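Local coordinates for Myo-inositol phosphohydrolase (Mitsuokella multacida, PDB 4WU3), which probably removes phosphates from inositol phosphates such as phytate as a PTP-like phosphatase, and is caught here with inositol-(1,3,4,5)-tetrakisphosphate bound, at residues T82-D87 with A262-F267; F228-P233 with P315-P320; R248-M253 with V280-I285; H256-N261 with D309-N314. The protein carries 2 engineered substitutions. All coordinates share one frame; numbering follows the deposited sequence.

Three of the four contacts draw on helix 247-261 or the loop that follows it. Interaction 3, at the start of this helix, and interaction 4, near its end, are buried and chiefly apolar across their segments; only interaction 3 adds a water bridge and lies beside a bound phosphate. Interaction 1 is partly buried: methyl contacts lie inward, and a lysine and an aspartate face each other at the surface. Interaction 2 is a surface contact, where a lysine holds a loop carbonyl. Helix 291-313 takes part in interaction 4, and the loop leaving it in interaction 2. Interaction 4 touches both interactions 1 and 2, about 10 Å and 11 Å away between centres.

Interaction 1: T82-D87 with A262-F267; sequences TRKGMD and AKDVSF
Lys84 and Val265 bring the two loops closest, with 7.3 Å between Lys84 CA and Val265 CA. Lys84 belongs to a type II beta turn running from Arg83 to Met86, closed by Met86 N donating to Arg83 O; Gly85 supplies its third position with a positive phi of 85°. An ST turn overlaps its start: Lys84 N donates to Thr82 OG1 over 3.1 Å in a fairly straight bond (160°). Thr82 has OG1 anti to its own backbone N (chi1 177°), which places the hydroxyl for this bond while the methyl CG2 meets Val265 CG1 at 4.1 Å. The other methyl of Val265, CG2, rests 3.7 Å from Lys84 O. With an alanine in place of Thr82, Lys84 N would probably be left without its acceptor and Val265 CG1 without its methyl neighbour, so the start of the turn could shift. From the turn, the extended Lys84 side chain runs out over Asp264, its CE lying 3.9 Å from Asp264 CB. The opposite charges stop short of a salt bridge, with Lys84 NZ 4.2 Å from Asp264 OD2, so any attraction is probably weak. Arg273, on helix 267-276, ties the turn to the next helix by donating from NH1 to both Thr82 O and Lys84 O. Ser266 caps that helix through its side chain, bonding to Asp269 N. On the far flank, Arg83 NH1 meets the syn lone pair of Asp87 OD1 in a salt bridge of 3.1 Å, while Met86 SD lies 3.9 Å above the Arg83 guanidinium plane, offset toward the rim.

Interaction 2: F228-P233 with P315-P320; sequences FYKSLP and PDLKTP
Lys230 and Leu317 slide past one another in opposite directions where the last turn of helix 219-230 meets the loop between helices 291-313 and 321-327 of a PTP-like domain. The aliphatic part of the lysine does the touching first: Lys230 CG lies 4.0 Å from Leu317 CD1, and farther out Lys230 CD comes within 4.1 Å of Leu317 CB. A bend at chi3 (72°) then turns the chain end to the backbone of Leu317, where Lys230 NZ donates to Leu317 O at 3.0 Å. The ammonium approaches well tilted from the carbonyl plane (34°). Its charge has a second mate in Glu227, one helical turn earlier, and this salt bridge probably steadies the amine between helix and loop. Leu317 itself has a positive phi (58°), a left-handed backbone conformation that goes with the sharp change of course here. Its side chain reaches inward from the surface to Leu259 on helix 247-261, which also packs on Tyr229. Tyr229 thus completes the apolar side of the contact, and its ring meets the leucine obliquely, with 4.5 Å between Tyr229 CD2 and Leu317 CD1.

Interaction 3: R248-M253 with V280-I285; sequences RTTIFM and VDLSEI. With PO4 (phosphate ion), chain G.
Val280 faces Thr250 on the first turns of helix 247-261, with Val280 CB 3.8 Å from Thr250 OG1 and Val280 O 3.6 Å from Thr250 CG2. A water joins the same two residues, donating to Thr250 OG1 at 2.9 Å and accepting from Val280 N at 3.1 Å. The threonine hydroxyl is also bonded to Met246 O, just before the helix, which helps fix its rotation. Asp281 turns away from the helix and forms an Asx turn: its OD1 takes both Ser283 N and Ser283 OG from the same face of the carboxylate, and OD2 is held by Gln272. Leu282 returns to the interface. Its CG lies 3.9 Å from Thr250 CG2, and CD1 reaches 3.9 Å from Ile251 CA, and the Leu282 and Ile251 side chains cross at about a right angle. A type I turn from Asp281 to Glu284 then carries the chain off, and Ile285 packs on Trp333 of the second subunit. Bent at chi3 (-71°), the Arg248 chain brings the edge of its guanidinium to a phosphate ion, probably from the crystallisation liquor, with NE 2.8 Å from phosphate O4 and NH1 2.8 Å from O3. Arg248 N grips O4 too, and Ser242, Ala244 and Met246 add further bonds. This cradle, at the start of a helix, is the phosphate-binding P-loop of the protein tyrosine phosphatase fold.

Interaction 4: H256-N261 with D309-N314; sequences HDILKN and DYVKEN
Apolar contact between Ile258, Leu259 and Val311 joins helices 247-261 and 291-313, which come within 6.5 Å of each other between Leu259 CA and Val311 CA. Val311 carries the contact with both branches. Its CG2 meets Ile258 CG2 at 3.6 Å and Leu259 CD2 at 4.0 Å, the leucine crossing it at about a right angle. The other methyl, CG1, is anti to the backbone N (chi1 178°) and lies over the neighbouring helix backbone, 3.8 Å from Ile258 O. With an alanine in place of Val311, a gap would probably open beside Ile258 CG2 and Leu259 CD2, the two methyls losing their shared partner. Side-chain hydrogen bonds stay within each segment. In the first, Asn261 ND2 donates to Asp257 OD1 at 2.8 Å, on the anti side and out of the carboxylate plane, while Arg273 forms a salt bridge to that same oxygen. In the second, Asn314, just past the helix, folds back so that ND2 reaches a lone pair of Tyr310 O at 2.9 Å, giving this carbonyl near the helix end a side-chain donor. Charge links the outer side to the assembly, since Asp309 pairs with Lys329 of the second subunit. Phe307, earlier on helix 291-313, and Ile270 of helix 267-276 also cover Ile258. The whole is a helix-to-helix interface in the helical layer of the PTP-like fold, where the helix leaving the P-loop packs against a later one.

Interaction 1: T82-D87 with A262-F267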
# COMPACT_ATOMS: atom_id res chain seq x y z
N THR A 82 -27.67 -14.12 7.51
CA THR A 82 -28.99 -13.57 7.70
C THR A 82 -29.26 -12.48 6.68
O THR A 82 -28.34 -11.76 6.31
CB THR A 82 -29.11 -12.98 9.12
OG1 THR A 82 -30.40 -12.39 9.29
CG2 THR A 82 -28.05 -11.93 9.33
N ARG A 83 -30.51 -12.36 6.24
CA ARG A 83 -30.93 -11.32 5.31
C ARG A 83 -31.51 -10.12 6.06
O ARG A 83 -32.01 -9.19 5.45
CB ARG A 83 -31.98 -11.84 4.32
CG ARG A 83 -31.45 -12.80 3.26
CD ARG A 83 -32.47 -13.05 2.16
NE ARG A 83 -32.89 -11.79 1.54
CZ ARG A 83 -32.24 -11.20 0.55
NH1 ARG A 83 -32.67 -10.07 0.06
NH2 ARG A 83 -31.15 -11.72 0.05
N LYS A 84 -31.44 -10.16 7.38
CA LYS A 84 -32.10 -9.13 8.18
C LYS A 84 -31.68 -7.71 7.82
O LYS A 84 -30.49 -7.39 7.76
CB LYS A 84 -31.89 -9.36 9.68
CG LYS A 84 -32.48 -8.24 10.51
CD LYS A 84 -32.45 -8.53 11.99
CE LYS A 84 -33.33 -7.53 12.73
NZ LYS A 84 -33.37 -7.81 14.19
N GLY A 85 -32.68 -6.86 7.58
CA GLY A 85 -32.47 -5.46 7.26
C GLY A 85 -32.20 -5.14 5.79
O GLY A 85 -32.20 -3.98 5.40
N MET A 86 -31.96 -6.16 4.97
CA MET A 86 -31.56 -5.93 3.58
C MET A 86 -32.64 -5.27 2.73
O MET A 86 -32.34 -4.44 1.87
CB MET A 86 -31.15 -7.24 2.92
CG MET A 86 -29.87 -7.82 3.48
SD MET A 86 -29.26 -9.18 2.48
CE MET A 86 -28.48 -8.29 1.14
N ASP A 87 -33.89 -5.66 2.95
CA ASP A 87 -34.96 -5.29 2.03
C ASP A 87 -35.46 -3.85 2.20
O ASP A 87 -36.20 -3.34 1.35
CB ASP A 87 -36.12 -6.29 2.16
CG ASP A 87 -35.76 -7.67 1.62
OD1 ASP A 87 -34.62 -7.85 1.13
OD2 ASP A 87 -36.62 -8.57 1.67
N ALA A 262 -25.79 -2.31 11.54
CA ALA A 262 -24.69 -2.78 12.37
C ALA A 262 -25.20 -3.29 13.71
O ALA A 262 -24.62 -4.22 14.26
CB ALA A 262 -23.66 -1.68 12.58
N LYS A 263 -26.29 -2.71 14.21
CA LYS A 263 -26.81 -3.04 15.54
C LYS A 263 -27.30 -4.48 15.64
O LYS A 263 -27.23 -5.09 16.70
CB LYS A 263 -27.99 -2.14 15.91
CG LYS A 263 -27.61 -0.72 16.30
CD LYS A 263 -28.86 0.13 16.51
CE LYS A 263 -28.50 1.60 16.65
NZ LYS A 263 -29.67 2.45 16.99
N ASP A 264 -27.81 -4.99 14.53
CA ASP A 264 -28.51 -6.26 14.53
C ASP A 264 -27.77 -7.34 13.77
O ASP A 264 -28.09 -8.51 13.91
CB ASP A 264 -29.89 -6.08 13.92
CG ASP A 264 -30.70 -5.03 14.64
OD1 ASP A 264 -30.70 -5.04 15.89
OD2 ASP A 264 -31.32 -4.19 13.97
N VAL A 265 -26.78 -6.95 12.97
CA VAL A 265 -26.10 -7.88 12.07
C VAL A 265 -24.58 -7.82 12.24
O VAL A 265 -24.00 -6.74 12.38
CB VAL A 265 -26.47 -7.59 10.59
CG1 VAL A 265 -25.80 -8.56 9.65
CG2 VAL A 265 -27.98 -7.66 10.42
N SER A 266 -23.94 -8.97 12.21
CA SER A 266 -22.50 -9.02 12.43
C SER A 266 -21.73 -8.49 11.23
O SER A 266 -22.21 -8.48 10.10
CB SER A 266 -22.06 -10.45 12.71
OG SER A 266 -22.15 -11.22 11.53
N PHE A 267 -20.51 -8.06 11.49
CA PHE A 267 -19.62 -7.58 10.45
C PHE A 267 -19.43 -8.64 9.36
O PHE A 267 -19.57 -8.35 8.17
CB PHE A 267 -18.26 -7.18 11.05
CG PHE A 267 -17.23 -6.84 10.01
CD1 PHE A 267 -17.31 -5.65 9.31
CD2 PHE A 267 -16.20 -7.70 9.74
CE1 PHE A 267 -16.38 -5.33 8.34
CE2 PHE A 267 -15.27 -7.40 8.77
CZ PHE A 267 -15.36 -6.22 8.07

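Interaction 2: F228-P233 with P315-P320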
# COMPACT_ATOMS: atom_id res chain seq x y z
N PHE A 228 -23.34 14.21 4.41
CA PHE A 228 -24.37 14.06 3.37
C PHE A 228 -25.45 13.06 3.79
O PHE A 228 -26.66 13.30 3.64
CB PHE A 228 -23.70 13.59 2.08
CG PHE A 228 -24.63 12.93 1.09
CD1 PHE A 228 -25.49 13.69 0.30
CD2 PHE A 228 -24.61 11.56 0.91
CE1 PHE A 228 -26.33 13.08 -0.62
CE2 PHE A 228 -25.43 10.95 -0.03
CZ PHE A 228 -26.29 11.71 -0.79
N TYR A 229 -25.01 11.93 4.33
CA TYR A 229 -25.93 10.87 4.71
C TYR A 229 -26.93 11.36 5.75
O TYR A 229 -28.13 11.09 5.65
CB TYR A 229 -25.15 9.68 5.24
CG TYR A 229 -26.02 8.53 5.69
CD1 TYR A 229 -26.49 7.59 4.77
CD2 TYR A 229 -26.38 8.37 7.01
CE1 TYR A 229 -27.28 6.53 5.18
CE2 TYR A 229 -27.18 7.32 7.42
CZ TYR A 229 -27.63 6.41 6.50
OH TYR A 229 -28.41 5.35 6.90
N LYS A 230 -26.43 12.06 6.75
CA LYS A 230 -27.25 12.53 7.85
C LYS A 230 -28.26 13.60 7.43
O LYS A 230 -29.23 13.85 8.14
CB LYS A 230 -26.36 13.07 8.96
CG LYS A 230 -25.60 11.97 9.68
CD LYS A 230 -24.33 12.50 10.33
CE LYS A 230 -24.65 13.35 11.55
NZ LYS A 230 -23.40 13.85 12.19
N SER A 231 -28.04 14.23 6.29
CA SER A 231 -28.93 15.27 5.83
C SER A 231 -29.98 14.73 4.86
O SER A 231 -30.79 15.50 4.36
CB SER A 231 -28.14 16.39 5.16
OG SER A 231 -27.71 15.99 3.87
N LEU A 232 -29.97 13.42 4.59
CA LEU A 232 -30.89 12.86 3.61
C LEU A 232 -32.31 12.79 4.11
O LEU A 232 -32.55 12.53 5.27
CB LEU A 232 -30.47 11.45 3.20
CG LEU A 232 -29.24 11.40 2.33
CD1 LEU A 232 -28.82 9.96 2.09
CD2 LEU A 232 -29.54 12.12 1.03
N PRO A 233 -33.26 13.02 3.21
CA PRO A 233 -34.61 12.73 3.58
C PRO A 233 -34.80 11.25 3.78
O PRO A 233 -34.15 10.42 3.15
CB PRO A 233 -35.45 13.25 2.41
CG PRO A 233 -34.51 13.53 1.31
CD PRO A 233 -33.17 13.74 1.93
N PRO A 315 -23.81 5.08 17.50
CA PRO A 315 -25.05 4.91 16.75
C PRO A 315 -25.77 6.23 16.48
O PRO A 315 -26.65 6.28 15.64
CB PRO A 315 -25.89 3.99 17.66
CG PRO A 315 -25.32 4.15 19.02
CD PRO A 315 -23.86 4.43 18.83
N ASP A 316 -25.37 7.29 17.17
CA ASP A 316 -25.89 8.63 16.88
C ASP A 316 -25.07 9.38 15.81
O ASP A 316 -25.49 10.45 15.35
CB ASP A 316 -25.96 9.45 18.17
CG ASP A 316 -24.60 9.54 18.91
OD1 ASP A 316 -23.58 8.97 18.43
OD2 ASP A 316 -24.55 10.19 19.98
N LEU A 317 -23.92 8.84 15.44
CA LEU A 317 -23.04 9.46 14.44
C LEU A 317 -22.63 10.88 14.84
O LEU A 317 -22.35 11.73 13.99
CB LEU A 317 -23.72 9.49 13.07
CG LEU A 317 -24.29 8.16 12.57
CD1 LEU A 317 -25.04 8.36 11.26
CD2 LEU A 317 -23.19 7.13 12.40
N LYS A 318 -22.57 11.13 16.14
CA LYS A 318 -22.29 12.47 16.65
C LYS A 318 -20.82 12.85 16.48
O LYS A 318 -20.49 13.86 15.88
CB LYS A 318 -22.72 12.55 18.12
CG LYS A 318 -22.59 13.93 18.74
CD LYS A 318 -23.10 13.91 20.18
CE LYS A 318 -22.73 15.18 20.93
NZ LYS A 318 -23.50 16.36 20.45
N THR A 319 -19.93 12.04 17.04
CA THR A 319 -18.50 12.25 16.85
C THR A 319 -18.16 11.89 15.41
O THR A 319 -18.52 10.82 14.93
CB THR A 319 -17.67 11.33 17.76
OG1 THR A 319 -18.06 11.51 19.13
CG2 THR A 319 -16.19 11.60 17.61
N PRO A 320 -17.47 12.80 14.71
CA PRO A 320 -17.10 12.51 13.33
C PRO A 320 -16.20 11.28 13.25
O PRO A 320 -15.47 10.99 14.20
CB PRO A 320 -16.32 13.77 12.89
CG PRO A 320 -16.75 14.85 13.84
CD PRO A 320 -17.05 14.15 15.14

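Interaction 3: R248-M253 with V280-I285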
# COMPACT_ATOMS: atom_id res chain seq x y z
N ARG A 248 -14.60 0.23 -5.00
CA ARG A 248 -15.09 1.41 -4.31
C ARG A 248 -16.58 1.28 -4.08
O ARG A 248 -17.08 1.68 -3.03
CB ARG A 248 -14.78 2.69 -5.09
CG ARG A 248 -13.31 3.02 -5.17
CD ARG A 248 -13.01 4.05 -6.27
NE ARG A 248 -13.15 3.50 -7.62
CZ ARG A 248 -12.97 4.22 -8.73
NH1 ARG A 248 -13.11 3.65 -9.92
NH2 ARG A 248 -12.66 5.52 -8.65
N THR A 249 -17.28 0.71 -5.05
CA THR A 249 -18.74 0.54 -4.94
C THR A 249 -19.09 -0.41 -3.79
O THR A 249 -19.99 -0.13 -3.01
CB THR A 249 -19.37 0.06 -6.27
OG1 THR A 249 -19.33 1.13 -7.23
CG2 THR A 249 -20.81 -0.35 -6.08
N THR A 250 -18.36 -1.50 -3.67
CA THR A 250 -18.66 -2.48 -2.63
C THR A 250 -18.30 -1.98 -1.24
O THR A 250 -19.00 -2.27 -0.28
CB THR A 250 -17.97 -3.82 -2.91
OG1 THR A 250 -18.45 -4.33 -4.15
CG2 THR A 250 -18.26 -4.83 -1.81
N ILE A 251 -17.22 -1.22 -1.14
CA ILE A 251 -16.90 -0.57 0.11
C ILE A 251 -18.09 0.24 0.58
O ILE A 251 -18.45 0.18 1.76
CB ILE A 251 -15.70 0.39 -0.01
CG1 ILE A 251 -14.39 -0.38 -0.12
CG2 ILE A 251 -15.66 1.32 1.19
CD1 ILE A 251 -13.23 0.47 -0.58
N PHE A 252 -18.71 1.00 -0.32
CA PHE A 252 -19.79 1.88 0.10
C PHE A 252 -21.14 1.19 0.29
O PHE A 252 -21.97 1.67 1.06
CB PHE A 252 -19.91 3.10 -0.80
CG PHE A 252 -18.97 4.18 -0.43
CD1 PHE A 252 -17.63 4.05 -0.70
CD2 PHE A 252 -19.42 5.31 0.24
CE1 PHE A 252 -16.75 5.04 -0.33
CE2 PHE A 252 -18.55 6.30 0.62
CZ PHE A 252 -17.21 6.16 0.34
N MET A 253 -21.34 0.08 -0.41
CA MET A 253 -22.51 -0.76 -0.18
C MET A 253 -22.43 -1.40 1.20
O MET A 253 -23.44 -1.52 1.91
CB MET A 253 -22.62 -1.84 -1.25
CG MET A 253 -23.24 -1.35 -2.55
SD MET A 253 -24.97 -0.87 -2.34
CE MET A 253 -25.76 -2.47 -2.47
N VAL A 280 -17.90 -8.55 -5.22
CA VAL A 280 -16.69 -8.51 -4.41
C VAL A 280 -16.90 -8.86 -2.94
O VAL A 280 -17.85 -8.39 -2.28
CB VAL A 280 -15.99 -7.14 -4.49
CG1 VAL A 280 -14.77 -7.10 -3.58
CG2 VAL A 280 -15.58 -6.85 -5.92
N ASP A 281 -15.98 -9.70 -2.45
CA ASP A 281 -15.83 -10.02 -1.03
C ASP A 281 -14.61 -9.27 -0.48
O ASP A 281 -13.46 -9.63 -0.72
CB ASP A 281 -15.65 -11.53 -0.86
CG ASP A 281 -15.55 -11.96 0.59
OD1 ASP A 281 -15.41 -11.10 1.49
OD2 ASP A 281 -15.61 -13.19 0.83
N LEU A 282 -14.87 -8.20 0.27
CA LEU A 282 -13.80 -7.35 0.78
C LEU A 282 -12.84 -8.06 1.72
O LEU A 282 -11.74 -7.57 1.94
CB LEU A 282 -14.40 -6.13 1.48
CG LEU A 282 -15.18 -5.21 0.55
CD1 LEU A 282 -15.76 -4.05 1.34
CD2 LEU A 282 -14.25 -4.71 -0.54
N SER A 283 -13.22 -9.22 2.25
CA SER A 283 -12.33 -9.97 3.14
C SER A 283 -11.39 -10.91 2.37
O SER A 283 -10.51 -11.55 2.96
CB SER A 283 -13.15 -10.77 4.15
OG SER A 283 -13.79 -11.87 3.54
N GLU A 284 -11.58 -11.01 1.07
CA GLU A 284 -10.76 -11.90 0.28
C GLU A 284 -9.48 -11.21 -0.16
O GLU A 284 -9.50 -10.21 -0.88
CB GLU A 284 -11.53 -12.40 -0.95
CG GLU A 284 -10.87 -13.55 -1.67
CD GLU A 284 -11.74 -14.15 -2.76
OE1 GLU A 284 -12.98 -14.13 -2.62
OE2 GLU A 284 -11.18 -14.65 -3.75
N ILE A 285 -8.36 -11.75 0.31
CA ILE A 285 -7.05 -11.34 -0.17
C ILE A 285 -6.49 -12.49 -1.01
O ILE A 285 -5.87 -13.42 -0.49
CB ILE A 285 -6.10 -11.05 1.01
CG1 ILE A 285 -6.84 -10.30 2.12
CG2 ILE A 285 -4.89 -10.27 0.53
CD1 ILE A 285 -7.31 -8.91 1.72
P PO4 G . -14.12 0.06 -8.96
O1 PO4 G . -13.34 -1.19 -9.26
O2 PO4 G . -15.55 -0.37 -8.70
O3 PO4 G . -14.05 1.03 -10.11
O4 PO4 G . -13.61 0.78 -7.72
O HOH W 1 -20.05 -6.73 -4.05

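Interaction 4: H256-N261 with D309-N314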
# COMPACT_ATOMS: atom_id res chain seq x y z
N HIS A 256 -23.06 1.38 3.77
CA HIS A 256 -24.50 1.62 3.83
C HIS A 256 -25.19 0.56 4.70
O HIS A 256 -25.95 0.89 5.61
CB HIS A 256 -25.08 1.60 2.40
CG HIS A 256 -26.47 2.13 2.29
ND1 HIS A 256 -26.75 3.44 1.96
CD2 HIS A 256 -27.67 1.52 2.44
CE1 HIS A 256 -28.06 3.62 1.93
NE2 HIS A 256 -28.64 2.47 2.21
N ASP A 257 -24.90 -0.71 4.42
CA ASP A 257 -25.48 -1.83 5.15
C ASP A 257 -25.17 -1.65 6.64
O ASP A 257 -26.03 -1.82 7.50
CB ASP A 257 -24.89 -3.13 4.62
CG ASP A 257 -25.69 -4.36 5.01
OD1 ASP A 257 -26.45 -4.32 6.00
OD2 ASP A 257 -25.55 -5.40 4.33
N ILE A 258 -23.93 -1.28 6.95
CA ILE A 258 -23.50 -1.07 8.32
C ILE A 258 -24.27 0.07 9.01
O ILE A 258 -24.70 -0.05 10.16
CB ILE A 258 -21.99 -0.75 8.37
CG1 ILE A 258 -21.17 -2.04 8.19
CG2 ILE A 258 -21.64 -0.03 9.66
CD1 ILE A 258 -19.74 -1.79 7.77
N LEU A 259 -24.45 1.18 8.30
CA LEU A 259 -25.21 2.32 8.83
C LEU A 259 -26.67 1.95 9.14
O LEU A 259 -27.27 2.50 10.06
CB LEU A 259 -25.18 3.48 7.84
CG LEU A 259 -23.88 4.29 7.82
CD1 LEU A 259 -23.81 5.15 6.57
CD2 LEU A 259 -23.78 5.14 9.08
N LYS A 260 -27.23 1.03 8.37
CA LYS A 260 -28.60 0.59 8.59
C LYS A 260 -28.71 -0.56 9.60
O LYS A 260 -29.71 -0.68 10.28
CB LYS A 260 -29.24 0.14 7.28
CG LYS A 260 -29.33 1.20 6.21
CD LYS A 260 -30.31 2.28 6.60
CE LYS A 260 -30.48 3.25 5.45
NZ LYS A 260 -31.55 4.26 5.70
N ASN A 261 -27.69 -1.40 9.69
CA ASN A 261 -27.88 -2.69 10.32
C ASN A 261 -26.81 -3.14 11.30
O ASN A 261 -26.89 -4.24 11.83
CB ASN A 261 -28.02 -3.75 9.24
CG ASN A 261 -29.20 -3.51 8.33
OD1 ASN A 261 -30.33 -3.32 8.80
ND2 ASN A 261 -28.97 -3.53 7.02
N ASP A 309 -16.98 -0.81 13.58
CA ASP A 309 -16.74 -0.47 14.98
C ASP A 309 -17.22 0.95 15.31
O ASP A 309 -17.81 1.17 16.35
CB ASP A 309 -15.26 -0.61 15.33
CG ASP A 309 -14.79 -2.04 15.33
OD1 ASP A 309 -15.65 -2.92 15.30
OD2 ASP A 309 -13.57 -2.29 15.34
N TYR A 310 -16.96 1.90 14.41
CA TYR A 310 -17.35 3.29 14.62
C TYR A 310 -18.87 3.42 14.72
O TYR A 310 -19.39 4.07 15.63
CB TYR A 310 -16.86 4.17 13.48
CG TYR A 310 -17.57 5.49 13.41
CD1 TYR A 310 -17.32 6.49 14.34
CD2 TYR A 310 -18.51 5.75 12.41
CE1 TYR A 310 -17.98 7.70 14.28
CE2 TYR A 310 -19.17 6.96 12.34
CZ TYR A 310 -18.90 7.93 13.28
OH TYR A 310 -19.57 9.13 13.23
N VAL A 311 -19.58 2.79 13.80
CA VAL A 311 -21.03 2.85 13.83
C VAL A 311 -21.55 2.12 15.07
O VAL A 311 -22.47 2.60 15.74
CB VAL A 311 -21.66 2.30 12.54
CG1 VAL A 311 -23.18 2.33 12.64
CG2 VAL A 311 -21.21 3.14 11.35
N LYS A 312 -20.95 0.99 15.41
CA LYS A 312 -21.34 0.27 16.62
C LYS A 312 -21.21 1.12 17.88
O LYS A 312 -22.13 1.19 18.69
CB LYS A 312 -20.52 -1.00 16.79
CG LYS A 312 -21.11 -2.18 16.06
CD LYS A 312 -22.30 -2.75 16.81
CE LYS A 312 -21.96 -4.11 17.39
NZ LYS A 312 -23.21 -4.85 17.70
N GLU A 313 -20.08 1.79 18.02
CA GLU A 313 -19.82 2.62 19.20
C GLU A 313 -20.53 3.97 19.15
O GLU A 313 -20.75 4.57 20.18
CB GLU A 313 -18.32 2.84 19.38
CG GLU A 313 -17.56 1.59 19.83
CD GLU A 313 -16.08 1.63 19.49
OE1 GLU A 313 -15.46 2.72 19.58
OE2 GLU A 313 -15.54 0.56 19.13
N ASN A 314 -20.88 4.44 17.95
CA ASN A 314 -21.47 5.76 17.80
C ASN A 314 -22.76 5.73 16.98
O ASN A 314 -22.81 6.31 15.89
CB ASN A 314 -20.48 6.71 17.13
CG ASN A 314 -19.16 6.84 17.88
OD1 ASN A 314 -18.99 7.72 18.72
ND2 ASN A 314 -18.22 5.97 17.55